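Local coordinates for protein TRAP dicarboxylate transporter, DctP subunit (Anaerococcus prevoti, PDB 4N91) that binds D-glucuronate, in both its alpha and beta forms, as a solute-binding protein of the TRAP family, probably for delivery to a membrane transporter, at residues Glu107-Pro112 and His122-Asp127; Arg154-Lys159 and Val183-Leu188; Glu286-Ser289 and Glu294-Tyr297. All blocks are in the same frame, centred on the assembly; numbering follows the deposited sequence.

Contact 1: residues Glu107-Pro112 and His122-Asp127; sequences EIFNLP and HHVMDD
V124 and M125, in the last turn of helix 118-125, close on the ring of F109 from the chain leading up to that helix, and the heart of this buried patch is a Met-aromatic contact. V124 is the first residue of the segment to touch. Its CG1 sits 4.0 Å from CE1 of F109, at a slant to the ring, while helix 322-334 meets the same valine through I328 and Y331. M125, a selenomethionine in this crystal, takes the ring face. Its SE lies 3.8 Å from the centroid of the F109 ring and only 8° off the normal, so it is almost centred. The side chain gets there by curling: the bend at chi2 (-51°) brings SE over the ring, and that at chi3 (-58°) turns CE to within 4.0 Å of CE2 of F109. On the opposite face, CG2 of I108 stands 3.8 Å above the plane of the F109 ring, so the phenyl is sandwiched. A leucine in place of F109 would probably deprive the selenium of its aromatic face and open a gap between I108 and M125. Past the helix, OD1 of D126 takes a salt bridge from R274 and a hydrogen bond from NE1 of W148. D127 then serves as N-cap of helix 128-135, whose I130 and V131 also touch F109. OD1 of D127 accepts the backbone N-H of E129, and OD2 of D127 is hydrogen-bonded to OH of Y331.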
# COMPACT_ATOMS: atom_id res chain seq x y z
N GLU A 107 6.18 6.00 8.88
CA GLU A 107 5.78 7.28 8.28
C GLU A 107 6.60 7.65 7.08
O GLU A 107 6.14 8.39 6.23
CB GLU A 107 6.01 8.42 9.29
CG GLU A 107 4.95 8.58 10.30
CD GLU A 107 5.33 9.57 11.38
OE1 GLU A 107 6.56 9.85 11.61
OE2 GLU A 107 4.39 10.04 12.03
N ILE A 108 7.86 7.22 7.06
CA ILE A 108 8.77 7.63 5.99
C ILE A 108 8.19 7.41 4.58
O ILE A 108 8.26 8.31 3.73
CB ILE A 108 10.17 6.97 6.15
CG1 ILE A 108 11.15 7.46 5.08
CG2 ILE A 108 10.10 5.44 6.11
CD1 ILE A 108 11.48 8.89 5.18
N PHE A 109 7.64 6.24 4.35
CA PHE A 109 7.14 5.92 2.99
C PHE A 109 5.72 6.46 2.72
O PHE A 109 5.19 6.25 1.64
CB PHE A 109 7.16 4.42 2.71
CG PHE A 109 8.51 3.79 2.91
CD1 PHE A 109 9.65 4.33 2.34
CD2 PHE A 109 8.63 2.64 3.66
CE1 PHE A 109 10.87 3.73 2.53
CE2 PHE A 109 9.87 2.04 3.85
CZ PHE A 109 10.98 2.60 3.30
N ASN A 110 5.13 7.13 3.70
CA ASN A 110 3.83 7.79 3.51
C ASN A 110 3.93 9.26 3.14
O ASN A 110 2.92 9.92 2.92
CB ASN A 110 2.97 7.64 4.77
CG ASN A 110 2.63 6.19 5.05
OD1 ASN A 110 2.56 5.39 4.12
ND2 ASN A 110 2.49 5.84 6.32
N LEU A 111 5.15 9.78 3.06
CA LEU A 111 5.35 11.19 2.71
C LEU A 111 4.91 11.44 1.27
O LEU A 111 5.28 10.70 0.38
CB LEU A 111 6.82 11.58 2.87
CG LEU A 111 7.36 11.54 4.30
CD1 LEU A 111 8.86 11.85 4.32
CD2 LEU A 111 6.59 12.51 5.17
N PRO A 112 4.13 12.50 1.03
CA PRO A 112 3.75 12.86 -0.33
C PRO A 112 4.93 13.36 -1.15
O PRO A 112 5.84 14.02 -0.62
CB PRO A 112 2.75 14.00 -0.13
CG PRO A 112 2.39 13.98 1.31
CD PRO A 112 3.55 13.41 2.03
N HIS A 122 11.33 1.83 -6.51
CA HIS A 122 11.61 0.40 -6.48
C HIS A 122 12.99 0.13 -5.92
O HIS A 122 13.20 -0.84 -5.17
CB HIS A 122 11.49 -0.19 -7.87
CG HIS A 122 10.11 -0.11 -8.43
ND1 HIS A 122 9.83 -0.41 -9.75
CD2 HIS A 122 8.94 0.23 -7.85
CE1 HIS A 122 8.53 -0.24 -9.96
NE2 HIS A 122 7.97 0.15 -8.83
N HIS A 123 13.95 0.97 -6.28
CA HIS A 123 15.31 0.76 -5.80
C HIS A 123 15.41 1.01 -4.30
O HIS A 123 16.14 0.31 -3.61
CB HIS A 123 16.30 1.64 -6.56
CG HIS A 123 16.70 1.06 -7.88
ND1 HIS A 123 16.02 1.34 -9.05
CD2 HIS A 123 17.68 0.19 -8.20
CE1 HIS A 123 16.59 0.68 -10.04
NE2 HIS A 123 17.60 -0.03 -9.55
N VAL A 124 14.67 2.01 -3.82
CA VAL A 124 14.59 2.25 -2.39
C VAL A 124 14.04 1.05 -1.63
O VAL A 124 14.64 0.61 -0.65
CB VAL A 124 13.77 3.53 -2.07
CG1 VAL A 124 13.38 3.59 -0.59
CG2 VAL A 124 14.58 4.77 -2.45
N MSE A 125 12.92 0.48 -2.10
CA MSE A 125 12.25 -0.60 -1.40
C MSE A 125 13.08 -1.89 -1.47
O MSE A 125 12.90 -2.78 -0.63
CB MSE A 125 10.85 -0.84 -2.00
CG MSE A 125 9.92 0.35 -1.89
SE MSE A 125 9.78 1.09 -0.08
CE MSE A 125 9.17 -0.53 0.89
N ASP A 126 13.97 -1.97 -2.46
CA ASP A 126 14.83 -3.14 -2.63
C ASP A 126 16.18 -2.97 -1.90
O ASP A 126 17.01 -3.85 -1.95
CB ASP A 126 15.09 -3.41 -4.11
CG ASP A 126 13.92 -4.07 -4.80
OD1 ASP A 126 13.07 -4.69 -4.11
OD2 ASP A 126 13.85 -3.99 -6.04
N ASP A 127 16.38 -1.83 -1.26
CA ASP A 127 17.64 -1.57 -0.54
C ASP A 127 17.50 -1.99 0.92
O ASP A 127 16.84 -1.33 1.71
CB ASP A 127 18.01 -0.10 -0.64
CG ASP A 127 19.41 0.21 -0.08
OD1 ASP A 127 19.93 -0.56 0.76
OD2 ASP A 127 19.98 1.25 -0.45

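Contact 2: residues Arg154-Lys159 and Val183-Leu188; sequences RSFYTK and VRMMDL. With BDP (beta-D-glucopyranuronic acid), chain C.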
# COMPACT_ATOMS: atom_id res chain seq x y z
N ARG A 154 -0.81 6.77 -5.99
CA ARG A 154 -2.15 7.14 -5.60
C ARG A 154 -2.50 8.52 -6.13
O ARG A 154 -1.72 9.47 -5.98
CB ARG A 154 -2.30 7.11 -4.08
CG ARG A 154 -2.01 5.72 -3.52
CD ARG A 154 -2.10 5.65 -2.06
NE ARG A 154 -3.45 5.75 -1.51
CZ ARG A 154 -4.21 4.71 -1.19
NH1 ARG A 154 -3.79 3.46 -1.41
NH2 ARG A 154 -5.40 4.92 -0.64
N SER A 155 -3.65 8.62 -6.76
CA SER A 155 -4.17 9.85 -7.31
C SER A 155 -5.65 9.99 -6.97
O SER A 155 -6.32 8.98 -6.78
CB SER A 155 -4.06 9.82 -8.82
OG SER A 155 -2.71 9.97 -9.24
N PHE A 156 -6.17 11.22 -7.02
CA PHE A 156 -7.58 11.49 -6.71
C PHE A 156 -8.54 11.05 -7.80
O PHE A 156 -8.28 11.25 -9.00
CB PHE A 156 -7.77 12.98 -6.42
CG PHE A 156 -7.09 13.42 -5.15
CD1 PHE A 156 -7.55 12.97 -3.94
CD2 PHE A 156 -5.98 14.26 -5.18
CE1 PHE A 156 -6.91 13.34 -2.77
CE2 PHE A 156 -5.36 14.63 -4.02
CZ PHE A 156 -5.81 14.17 -2.82
N TYR A 157 -9.67 10.50 -7.40
CA TYR A 157 -10.78 10.30 -8.32
C TYR A 157 -12.07 10.70 -7.62
O TYR A 157 -12.23 10.55 -6.41
CB TYR A 157 -10.86 8.87 -8.86
CG TYR A 157 -10.78 7.73 -7.84
CD1 TYR A 157 -9.55 7.21 -7.46
CD2 TYR A 157 -11.92 7.16 -7.29
CE1 TYR A 157 -9.46 6.15 -6.58
CE2 TYR A 157 -11.85 6.12 -6.40
CZ TYR A 157 -10.61 5.61 -6.05
OH TYR A 157 -10.51 4.54 -5.18
N THR A 158 -12.98 11.26 -8.40
CA THR A 158 -14.18 11.84 -7.87
C THR A 158 -15.37 11.54 -8.77
O THR A 158 -15.22 11.18 -9.94
CB THR A 158 -14.01 13.37 -7.80
OG1 THR A 158 -13.58 13.82 -9.09
CG2 THR A 158 -12.96 13.78 -6.76
N LYS A 159 -16.56 11.71 -8.21
CA LYS A 159 -17.81 11.47 -8.90
C LYS A 159 -18.31 12.65 -9.72
O LYS A 159 -18.65 12.48 -10.90
CB LYS A 159 -18.88 11.09 -7.86
CG LYS A 159 -20.26 10.83 -8.44
CD LYS A 159 -21.15 10.20 -7.39
CE LYS A 159 -22.50 9.80 -7.96
NZ LYS A 159 -23.21 10.99 -8.44
N VAL A 183 -4.74 11.97 6.61
CA VAL A 183 -5.70 12.96 7.10
C VAL A 183 -5.10 14.37 7.04
O VAL A 183 -5.74 15.31 6.56
CB VAL A 183 -6.13 12.63 8.52
CG1 VAL A 183 -6.94 13.77 9.12
CG2 VAL A 183 -6.92 11.33 8.51
N ARG A 184 -3.87 14.53 7.51
CA ARG A 184 -3.20 15.82 7.46
C ARG A 184 -3.01 16.30 6.02
O ARG A 184 -3.16 17.48 5.73
CB ARG A 184 -1.85 15.75 8.18
CG ARG A 184 -1.07 17.04 8.17
CD ARG A 184 -1.77 18.16 8.89
NE ARG A 184 -0.89 19.33 8.94
CZ ARG A 184 -1.31 20.59 9.02
NH1 ARG A 184 -2.61 20.86 9.07
NH2 ARG A 184 -0.42 21.57 9.03
N MSE A 185 -2.69 15.39 5.11
CA MSE A 185 -2.56 15.75 3.71
C MSE A 185 -3.87 16.36 3.19
O MSE A 185 -3.86 17.36 2.45
CB MSE A 185 -2.18 14.53 2.87
CG MSE A 185 -1.90 14.88 1.42
SE MSE A 185 -1.56 13.26 0.35
CE MSE A 185 -3.40 12.58 0.25
N MSE A 186 -5.01 15.77 3.55
CA MSE A 186 -6.29 16.30 3.05
C MSE A 186 -6.55 17.68 3.65
O MSE A 186 -7.06 18.56 2.96
CB MSE A 186 -7.47 15.39 3.34
CG MSE A 186 -7.36 14.01 2.72
SE MSE A 186 -6.92 14.01 0.80
CE MSE A 186 -8.17 15.29 0.16
N ASP A 187 -6.19 17.87 4.93
CA ASP A 187 -6.36 19.16 5.58
C ASP A 187 -5.56 20.25 4.85
O ASP A 187 -6.08 21.35 4.62
CB ASP A 187 -5.88 19.10 7.02
CG ASP A 187 -6.79 18.32 7.93
OD1 ASP A 187 -7.97 18.08 7.58
OD2 ASP A 187 -6.30 17.96 9.02
N LEU A 188 -4.31 19.95 4.49
CA LEU A 188 -3.46 20.90 3.78
C LEU A 188 -3.94 21.20 2.37
O LEU A 188 -3.68 22.27 1.82
CB LEU A 188 -2.03 20.37 3.71
CG LEU A 188 -1.27 20.41 5.03
CD1 LEU A 188 -0.04 19.52 4.95
CD2 LEU A 188 -0.88 21.87 5.34
C1 BDP C . -4.50 -0.37 -2.35
C2 BDP C . -3.53 -1.08 -1.53
C3 BDP C . -4.22 -1.76 -0.38
C4 BDP C . -4.93 -0.82 0.43
C5 BDP C . -5.87 -0.06 -0.41
C6 BDP C . -6.56 1.09 0.38
O2 BDP C . -3.13 -2.19 -2.42
O3 BDP C . -3.25 -2.51 0.42
O4 BDP C . -5.56 -1.37 1.47
O5 BDP C . -5.16 0.59 -1.53
O6A BDP C . -7.17 0.73 1.41
O1 BDP C . -3.74 0.48 -3.25
O6B BDP C . -6.66 2.21 -0.15
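F156, on strand 154-158, meets two selenomethionines of helix 180-188, M185 and M186, in a buried strand-to-helix contact. The Met-aromatic part belongs to M186, which comes at the rim of the ring: its SE is 4.8 Å from the centroid of the F156 ring and 80° off the normal, close to the ring plane. The bend at chi2 carries SE of M186 to 3.6 Å from CE1 of F156, and the one at chi3 lays CE alongside, 3.7 Å from the same CE1. The purely apolar part is lighter, with CE of M185 approaching CZ of F156 at 4.2 Å on a slant.

No hydrogen bond joins the strand to the helix; the polar contact to the sugar is made by R154, which reaches into the pocket. NH2 of R154 donates to carboxylate oxygen O6B of the beta-glucuronate at 3.0 Å, in a fairly straight bond (161°). NH1 of R154 donates to the ring oxygen O5 of the sugar at 3.2 Å, with O5 in the guanidinium plane, and adds a weak bond to O6B. R175, Q77, N38 and N215 also hydrogen-bond this sugar.

NE of R154 forms a salt bridge with OE2 of E214, which helps fix how the guanidinium is turned. With two carboxylates as partners, R154 is likely to stay charged, suiting the pocket to an acidic sugar whose uronate is read together with its ring oxygen.

Contact 3: residues Glu286-Ser289 and Glu294-Tyr297; sequences EKAS and EFIY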
# COMPACT_ATOMS: atom_id res chain seq x y z
N GLU A 286 -7.02 0.33 -19.32
CA GLU A 286 -7.82 0.11 -20.52
C GLU A 286 -9.28 -0.15 -20.15
O GLU A 286 -10.21 0.42 -20.75
CB GLU A 286 -7.24 -1.05 -21.33
CG GLU A 286 -8.20 -1.65 -22.36
CD GLU A 286 -8.58 -0.68 -23.46
OE1 GLU A 286 -7.90 0.37 -23.58
OE2 GLU A 286 -9.56 -0.95 -24.19
N LYS A 287 -9.50 -1.00 -19.16
CA LYS A 287 -10.84 -1.34 -18.72
C LYS A 287 -11.54 -0.09 -18.14
O LYS A 287 -12.72 0.14 -18.40
CB LYS A 287 -10.79 -2.48 -17.71
CG LYS A 287 -12.10 -2.77 -16.99
CD LYS A 287 -13.05 -3.63 -17.82
CE LYS A 287 -14.42 -3.75 -17.13
NZ LYS A 287 -14.30 -3.96 -15.65
N ALA A 288 -10.80 0.72 -17.39
CA ALA A 288 -11.36 1.98 -16.87
C ALA A 288 -11.82 2.89 -18.01
O ALA A 288 -12.92 3.45 -17.99
CB ALA A 288 -10.34 2.70 -16.00
N SER A 289 -11.00 3.02 -19.04
CA SER A 289 -11.40 3.79 -20.21
C SER A 289 -12.70 3.25 -20.79
O SER A 289 -13.62 4.01 -21.10
CB SER A 289 -10.29 3.77 -21.26
OG SER A 289 -9.20 4.56 -20.83
N GLU A 294 -12.67 9.09 -17.34
CA GLU A 294 -11.83 10.07 -17.97
C GLU A 294 -10.58 10.33 -17.15
O GLU A 294 -10.65 10.65 -15.95
CB GLU A 294 -12.60 11.37 -18.19
CG GLU A 294 -11.74 12.50 -18.77
CD GLU A 294 -12.52 13.77 -18.93
OE1 GLU A 294 -13.76 13.71 -18.85
OE2 GLU A 294 -11.89 14.84 -19.14
N PHE A 295 -9.43 10.16 -17.78
CA PHE A 295 -8.17 10.42 -17.11
C PHE A 295 -7.75 11.87 -17.36
O PHE A 295 -7.81 12.37 -18.49
CB PHE A 295 -7.10 9.42 -17.57
CG PHE A 295 -7.37 8.02 -17.09
CD1 PHE A 295 -7.08 7.67 -15.79
CD2 PHE A 295 -7.92 7.07 -17.93
CE1 PHE A 295 -7.32 6.41 -15.33
CE2 PHE A 295 -8.19 5.80 -17.47
CZ PHE A 295 -7.89 5.46 -16.16
N ILE A 296 -7.39 12.54 -16.29
CA ILE A 296 -6.91 13.91 -16.31
C ILE A 296 -5.45 13.96 -15.87
O ILE A 296 -5.03 13.16 -15.01
CB ILE A 296 -7.78 14.79 -15.38
CG1 ILE A 296 -9.23 14.77 -15.87
CG2 ILE A 296 -7.24 16.20 -15.33
CD1 ILE A 296 -10.20 15.35 -14.88
N TYR A 297 -4.67 14.86 -16.48
CA TYR A 297 -3.24 14.99 -16.20
C TYR A 297 -2.94 16.38 -15.70
O TYR A 297 -2.50 17.25 -16.47
CB TYR A 297 -2.43 14.66 -17.47
CG TYR A 297 -2.79 13.29 -17.99
CD1 TYR A 297 -2.14 12.17 -17.54
CD2 TYR A 297 -3.83 13.13 -18.90
CE1 TYR A 297 -2.50 10.90 -18.00
CE2 TYR A 297 -4.19 11.86 -19.36
CZ TYR A 297 -3.52 10.76 -18.89
OH TYR A 297 -3.88 9.50 -19.33
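The end of helix 256-290, with A288 and S289, comes back through a short turn to strand 294-296, with F295, and the CA atoms of S289 and E294 lie 6.7 Å apart as the nearest backbone pair. F295 does most of the touching. Its CG lies anti to the carbonyl carbon (chi1 -68°), a setting that sends the ring across to the helix. There CZ of F295 meets CB of A288 at 3.7 Å, the methyl standing at a slant to the ring. S289 comes to the neighbouring part of the rim: its OG is in the ring plane, 3.7 Å from CE2 of F295, so the hydroxyl oxygen faces ring C-H groups and lies away from the pi cloud. That hydroxyl also has a weak hydrogen bond with the backbone O of K285, one turn back along the helix.

The two sides differ in burial. A288 is tucked in, with L220 and T221 of helix 218-221 also against it, whereas S289 is at the surface. F295 meets the ring of Y232 as well, their planes about 70° apart, and backbone bonds from E294 and I296 to Y232 tie the strand to its neighbour. The side chain of N216, which binds beta-D-glucuronate, is about 9 Å from that of F295. The arrangement is a helix packed on the outermost strand of a mixed sheet, in the alpha/beta architecture of periplasmic binding proteins.

Overall arrangement
The three contacts follow one another along the chain without interleaving. Contacts 1 and 2 have centres 20 Å apart yet touch, through CG of P112 and SE of M185 at 4.1 Å, and helix 301-317 packs on both. Contacts 2 and 3 are 18 Å apart between centres, about 7 Å at the nearest atoms, and share the four-stranded mixed sheet: strands 154-158 and 294-296 flank strand 231-238. Contacts 1 and 3 are farthest apart, 27 Å between centres, but helix 256-290 relates them, supplying R274 to D126 and A288 to F295. Contact 2 alone of the three holds a residue that binds the sugar; the side chains of M125 in contact 1 and F295 in contact 3 stay about 13 and 14 Å from the bound beta form.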